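Cysteine desulfurase (PDB 5B89) probably catalyses the pyridoxal phosphate-dependent removal of sulfur from L-cysteine, passing it to a sulfur carrier and releasing L-alanine. Local coordinates at residues B[43-56]-B[232-244]. Sequence-based numbering, arbitrary orientation.
With PLP (pyridoxal-5'-phosphate), chain G; ALA (alanine), chain H.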
loop_
_atom_site.group_PDB
_atom_site.type_symbol
_atom_site.label_atom_id
_atom_site.label_comp_id
_atom_site.label_asym_id
_atom_site.label_seq_id
_atom_site.Cartn_x
_atom_site.Cartn_y
_atom_site.Cartn_z
ATOM N N THR B 43 17.942 -6.479 -6.834
ATOM C CA THR B 43 17.787 -5.016 -6.620
ATOM C C THR B 43 16.361 -4.643 -6.942
ATOM O O THR B 43 15.788 -3.729 -6.249
ATOM C CB THR B 43 18.820 -4.252 -7.410
ATOM O OG1 THR B 43 20.074 -4.580 -6.792
ATOM C CG2 THR B 43 18.630 -2.796 -7.293
ATOM N N ALA B 44 15.715 -5.276 -7.947
ATOM C CA ALA B 44 14.363 -4.968 -8.337
ATOM C C ALA B 44 13.415 -5.523 -7.310
ATOM O O ALA B 44 12.494 -4.795 -6.870
ATOM C CB ALA B 44 14.029 -5.494 -9.687
ATOM N N THR B 45 13.630 -6.750 -6.930
ATOM C CA THR B 45 12.826 -7.383 -5.919
ATOM C C THR B 45 13.490 -8.717 -5.572
ATOM O O THR B 45 14.119 -9.276 -6.373
ATOM C CB THR B 45 11.342 -7.564 -6.370
ATOM O OG1 THR B 45 10.473 -7.610 -5.256
ATOM C CG2 THR B 45 11.157 -8.806 -7.185
ATOM N N SER B 46 13.333 -9.155 -4.353
ATOM C CA SER B 46 13.875 -10.443 -3.984
ATOM C C SER B 46 12.916 -11.575 -4.287
ATOM O O SER B 46 11.796 -11.346 -4.558
ATOM C CB SER B 46 14.172 -10.489 -2.479
ATOM O OG SER B 46 13.021 -10.275 -1.702
ATOM N N LEU B 47 13.425 -12.797 -4.230
ATOM C CA LEU B 47 12.617 -13.980 -4.304
ATOM C C LEU B 47 12.135 -14.149 -2.859
ATOM O O LEU B 47 12.690 -13.636 -1.978
ATOM C CB LEU B 47 13.426 -15.204 -4.737
ATOM C CG LEU B 47 13.937 -15.075 -6.145
ATOM C CD1 LEU B 47 14.716 -16.344 -6.488
ATOM C CD2 LEU B 47 12.771 -14.906 -7.094
ATOM N N THR B 48 11.066 -14.873 -2.672
ATOM C CA THR B 48 10.407 -14.992 -1.395
ATOM C C THR B 48 10.414 -16.423 -0.858
ATOM O O THR B 48 9.964 -17.273 -1.495
ATOM C CB THR B 48 8.936 -14.517 -1.571
ATOM O OG1 THR B 48 8.895 -13.248 -2.229
ATOM C CG2 THR B 48 8.207 -14.447 -0.252
ATOM N N PRO B 49 10.943 -16.628 0.325
ATOM C CA PRO B 49 10.994 -17.998 0.887
ATOM C C PRO B 49 9.594 -18.473 1.275
ATOM O O PRO B 49 8.731 -17.739 1.723
ATOM C CB PRO B 49 11.865 -17.807 2.113
ATOM C CG PRO B 49 12.261 -16.397 2.193
ATOM C CD PRO B 49 11.607 -15.611 1.126
ATOM N N LYS B 50 9.475 -19.790 1.266
ATOM C CA LYS B 50 8.199 -20.403 1.660
ATOM C C LYS B 50 7.710 -20.047 2.977
ATOM O O LYS B 50 6.529 -19.825 3.182
ATOM C CB LYS B 50 8.293 -21.927 1.518
ATOM C CG LYS B 50 8.258 -22.320 0.108
ATOM C CD LYS B 50 8.555 -23.836 -0.051
ATOM C CE LYS B 50 7.601 -24.701 0.731
ATOM N NZ LYS B 50 6.314 -24.815 0.021
ATOM N N PRO B 51 8.562 -19.916 3.987
ATOM C CA PRO B 51 8.039 -19.537 5.292
ATOM C C PRO B 51 7.360 -18.159 5.360
ATOM O O PRO B 51 6.534 -17.949 6.151
ATOM C CB PRO B 51 9.276 -19.557 6.187
ATOM C CG PRO B 51 10.146 -20.565 5.568
ATOM C CD PRO B 51 9.931 -20.437 4.090
ATOM N N VAL B 52 7.732 -17.249 4.490
ATOM C CA VAL B 52 7.124 -15.946 4.462
ATOM C C VAL B 52 5.697 -16.076 3.855
ATOM O O VAL B 52 4.781 -15.532 4.321
ATOM C CB VAL B 52 7.991 -14.976 3.671
ATOM C CG1 VAL B 52 7.228 -13.702 3.387
ATOM C CG2 VAL B 52 9.309 -14.710 4.428
ATOM N N VAL B 53 5.600 -16.869 2.813
ATOM C CA VAL B 53 4.322 -17.146 2.191
ATOM C C VAL B 53 3.397 -17.851 3.198
ATOM O O VAL B 53 2.297 -17.472 3.314
ATOM C CB VAL B 53 4.488 -17.958 0.900
ATOM C CG1 VAL B 53 3.129 -18.306 0.302
ATOM C CG2 VAL B 53 5.281 -17.163 -0.084
ATOM N N GLU B 54 3.922 -18.832 3.930
ATOM C CA GLU B 54 3.189 -19.522 4.936
ATOM C C GLU B 54 2.652 -18.651 6.006
ATOM O O GLU B 54 1.476 -18.724 6.478
ATOM C CB GLU B 54 3.962 -20.692 5.447
ATOM C CG GLU B 54 4.254 -21.766 4.408
ATOM C CD GLU B 54 5.376 -22.797 4.663
ATOM O OE1 GLU B 54 6.085 -22.682 5.684
ATOM O OE2 GLU B 54 5.541 -23.650 3.741
ATOM N N ALA B 55 3.462 -17.637 6.454
ATOM C CA ALA B 55 2.982 -16.784 7.458
ATOM C C ALA B 55 1.766 -15.923 7.076
ATOM O O ALA B 55 0.851 -15.605 7.808
ATOM C CB ALA B 55 4.118 -15.846 7.976
ATOM N N MET B 56 1.837 -15.474 5.843
ATOM C CA MET B 56 0.790 -14.681 5.257
ATOM C C MET B 56 -0.474 -15.509 5.018
ATOM O O MET B 56 -1.536 -15.056 5.265
ATOM C CB MET B 56 1.258 -14.097 3.916
ATOM C CG MET B 56 2.329 -13.061 4.097
ATOM S SD MET B 56 2.609 -12.135 2.587
ATOM C CE MET B 56 3.193 -13.363 1.430
ATOM N N PHE B 232 12.365 2.052 3.824
ATOM C CA PHE B 232 12.741 0.840 3.103
ATOM C C PHE B 232 11.533 0.093 2.610
ATOM O O PHE B 232 10.425 0.430 2.966
ATOM C CB PHE B 232 13.691 -0.018 3.874
ATOM C CG PHE B 232 13.153 -0.730 5.059
ATOM C CD1 PHE B 232 12.659 -2.024 4.901
ATOM C CD2 PHE B 232 13.198 -0.207 6.336
ATOM C CE1 PHE B 232 12.255 -2.765 5.939
ATOM C CE2 PHE B 232 12.803 -0.970 7.393
ATOM C CZ PHE B 232 12.282 -2.267 7.201
ATOM N N SER B 233 11.780 -0.879 1.715
ATOM C CA SER B 233 10.706 -1.696 1.069
ATOM C C SER B 233 10.778 -3.121 1.499
ATOM O O SER B 233 11.875 -3.724 1.416
ATOM C CB SER B 233 10.812 -1.694 -0.472
ATOM O OG SER B 233 10.549 -0.330 -0.969
ATOM N N GLY B 234 9.667 -3.734 1.910
ATOM C CA GLY B 234 9.699 -5.122 2.287
ATOM C C GLY B 234 10.037 -6.105 1.233
ATOM O O GLY B 234 10.633 -7.138 1.522
ATOM N N HIS B 235 9.737 -5.783 -0.011
ATOM C CA HIS B 235 9.926 -6.730 -1.118
ATOM C C HIS B 235 11.320 -6.923 -1.653
ATOM O O HIS B 235 11.573 -7.742 -2.451
ATOM C CB HIS B 235 9.006 -6.404 -2.288
ATOM C CG HIS B 235 9.360 -5.154 -3.022
ATOM N ND1 HIS B 235 10.138 -5.170 -4.140
ATOM C CD2 HIS B 235 9.060 -3.861 -2.795
ATOM C CE1 HIS B 235 10.312 -3.944 -4.566
ATOM N NE2 HIS B 235 9.660 -3.125 -3.774
ATOM N N LYS B 236 12.193 -6.087 -1.147
ATOM C CA LYS B 236 13.596 -6.120 -1.528
ATOM C C LYS B 236 14.422 -6.992 -0.586
ATOM O O LYS B 236 14.069 -8.084 -0.415
ATOM C CB LYS B 236 14.144 -4.702 -1.702
ATOM C CG LYS B 236 13.546 -4.000 -2.946
ATOM C CD LYS B 236 13.998 -2.583 -3.158
ATOM C CE LYS B 236 13.377 -1.939 -4.406
ATOM N NZ LYS B 236 14.367 -0.947 -4.843
ATOM N N GLY B 237 15.506 -6.483 0.008
ATOM C CA GLY B 237 16.319 -7.330 0.777
ATOM C C GLY B 237 15.676 -8.077 1.923
ATOM O O GLY B 237 16.115 -9.175 2.302
ATOM N N PRO B 238 14.638 -7.512 2.589
ATOM C CA PRO B 238 14.031 -8.206 3.732
ATOM C C PRO B 238 13.281 -9.517 3.375
ATOM O O PRO B 238 12.768 -10.151 4.304
ATOM C CB PRO B 238 13.015 -7.183 4.319
ATOM C CG PRO B 238 13.632 -5.880 3.973
ATOM C CD PRO B 238 14.226 -6.090 2.599
ATOM N N MET B 239 13.120 -9.825 2.084
ATOM C CA MET B 239 12.531 -11.109 1.623
ATOM C C MET B 239 11.016 -11.098 2.023
ATOM O O MET B 239 10.459 -12.190 2.262
ATOM C CB MET B 239 13.252 -12.377 2.178
ATOM C CG MET B 239 14.581 -12.445 1.453
ATOM S SD MET B 239 15.342 -14.067 1.888
ATOM C CE MET B 239 17.064 -13.773 1.863
ATOM N N GLY B 240 10.376 -9.968 2.071
ATOM C CA GLY B 240 8.965 -9.814 2.333
ATOM C C GLY B 240 8.189 -9.716 1.060
ATOM O O GLY B 240 8.632 -9.759 -0.045
ATOM N N PRO B 241 6.869 -9.556 1.294
ATOM C CA PRO B 241 5.913 -9.413 0.180
ATOM C C PRO B 241 5.917 -8.072 -0.478
ATOM O O PRO B 241 6.571 -7.117 0.069
ATOM C CB PRO B 241 4.530 -9.679 0.786
ATOM C CG PRO B 241 4.721 -9.124 2.168
ATOM C CD PRO B 241 6.189 -9.475 2.596
ATOM N N THR B 242 5.242 -7.890 -1.609
ATOM C CA THR B 242 5.042 -6.574 -2.198
ATOM C C THR B 242 3.979 -5.848 -1.394
ATOM O O THR B 242 3.263 -6.391 -0.555
ATOM C CB THR B 242 4.657 -6.710 -3.673
ATOM O OG1 THR B 242 3.409 -7.456 -3.767
ATOM C CG2 THR B 242 5.706 -7.411 -4.451
ATOM N N GLY B 243 3.885 -4.552 -1.606
ATOM C CA GLY B 243 2.873 -3.754 -0.992
ATOM C C GLY B 243 3.057 -3.330 0.443
ATOM O O GLY B 243 2.157 -2.822 1.092
ATOM N N ILE B 244 4.323 -3.515 0.936
ATOM C CA ILE B 244 4.606 -3.064 2.308
ATOM C C ILE B 244 5.931 -2.356 2.358
ATOM O O ILE B 244 6.975 -2.874 1.967
ATOM C CB ILE B 244 4.549 -4.261 3.311
ATOM C CG1 ILE B 244 4.559 -3.791 4.744
ATOM C CG2 ILE B 244 5.542 -5.355 3.029
ATOM C CD1 ILE B 244 3.284 -3.142 5.226
HETATM N N1 PLP G . 15.420 3.823 -3.661
HETATM C C2 PLP G . 16.354 2.880 -3.964
HETATM C C2A PLP G . 17.819 3.108 -3.663
HETATM C C3 PLP G . 15.890 1.717 -4.603
HETATM O O3 PLP G . 16.779 0.743 -4.922
HETATM C C4 PLP G . 14.503 1.529 -4.829
HETATM C C4A PLP G . 14.056 0.227 -5.605
HETATM C C5 PLP G . 13.607 2.541 -4.399
HETATM C C6 PLP G . 14.070 3.707 -3.828
HETATM C C5A PLP G . 12.119 2.361 -4.685
HETATM O O4P PLP G . 11.615 1.248 -3.885
HETATM P P PLP G . 10.126 0.935 -4.175
HETATM O O1P PLP G . 9.867 -0.237 -3.358
HETATM O O2P PLP G . 10.059 0.630 -5.674
HETATM O O3P PLP G . 9.337 2.119 -3.862
HETATM N N ALA H . 14.890 0.107 -6.879
HETATM C CA ALA H . 14.567 -1.027 -7.878
HETATM C C ALA H . 15.307 -1.036 -9.237
HETATM O O ALA H . 16.371 -0.373 -9.280
HETATM C CB ALA H . 13.078 -1.234 -8.217
HETATM O OXT ALA H . 14.998 -1.742 -10.269
HETATM O O HOH W 1 10.505 -11.330 -1.239
#
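The imidazole of H235 meets T45 and A44 along its edge: A44 O lies in the ring plane 3.3 Å from H235 CE1, and T45 OG1 is hydrogen-bonded to H235 ND1 at 2.7 Å. On one face rests CG of K236, offset toward the rim. At the far nitrogen, H235 NE2 donates to PLP O1P (2.9 Å), a phosphate oxygen also bound by S233 OG; the ring is thus held at both nitrogens. With chi1 at -154°, T45 swings OG1 away from its backbone N and to the ND1 edge, where R64 NH1 of the second subunit also bonds it. Replacing H235 by alanine is likely to leave PLP O1P short of one donor and T45 OG1 without its ring partner. Alongside, S46 N gives H235 O a nearly straight bond (3.0 Å, 169°), while S46 OG sits 2.7 Å from K236 O. One water joins S46 OG, T48 OG1 and G240 O; T48 OG1 is also hydrogen-bonded to R64 NE of the second subunit. Farther on, P49 CD packs on M239 CB (3.8 Å), and M56 SD, from the first turns of helix 50-62, touches P241 CB (3.6 Å). K236 runs extended beyond CG past the T43 and A44 carbonyls to PLP C4A, to which NZ is covalently bonded. This is the cofactor-lysine loop following strand 229-233 in a class-V, fold-type I PLP enzyme, packed against the segment whose T43 and A44 line the alanine pocket.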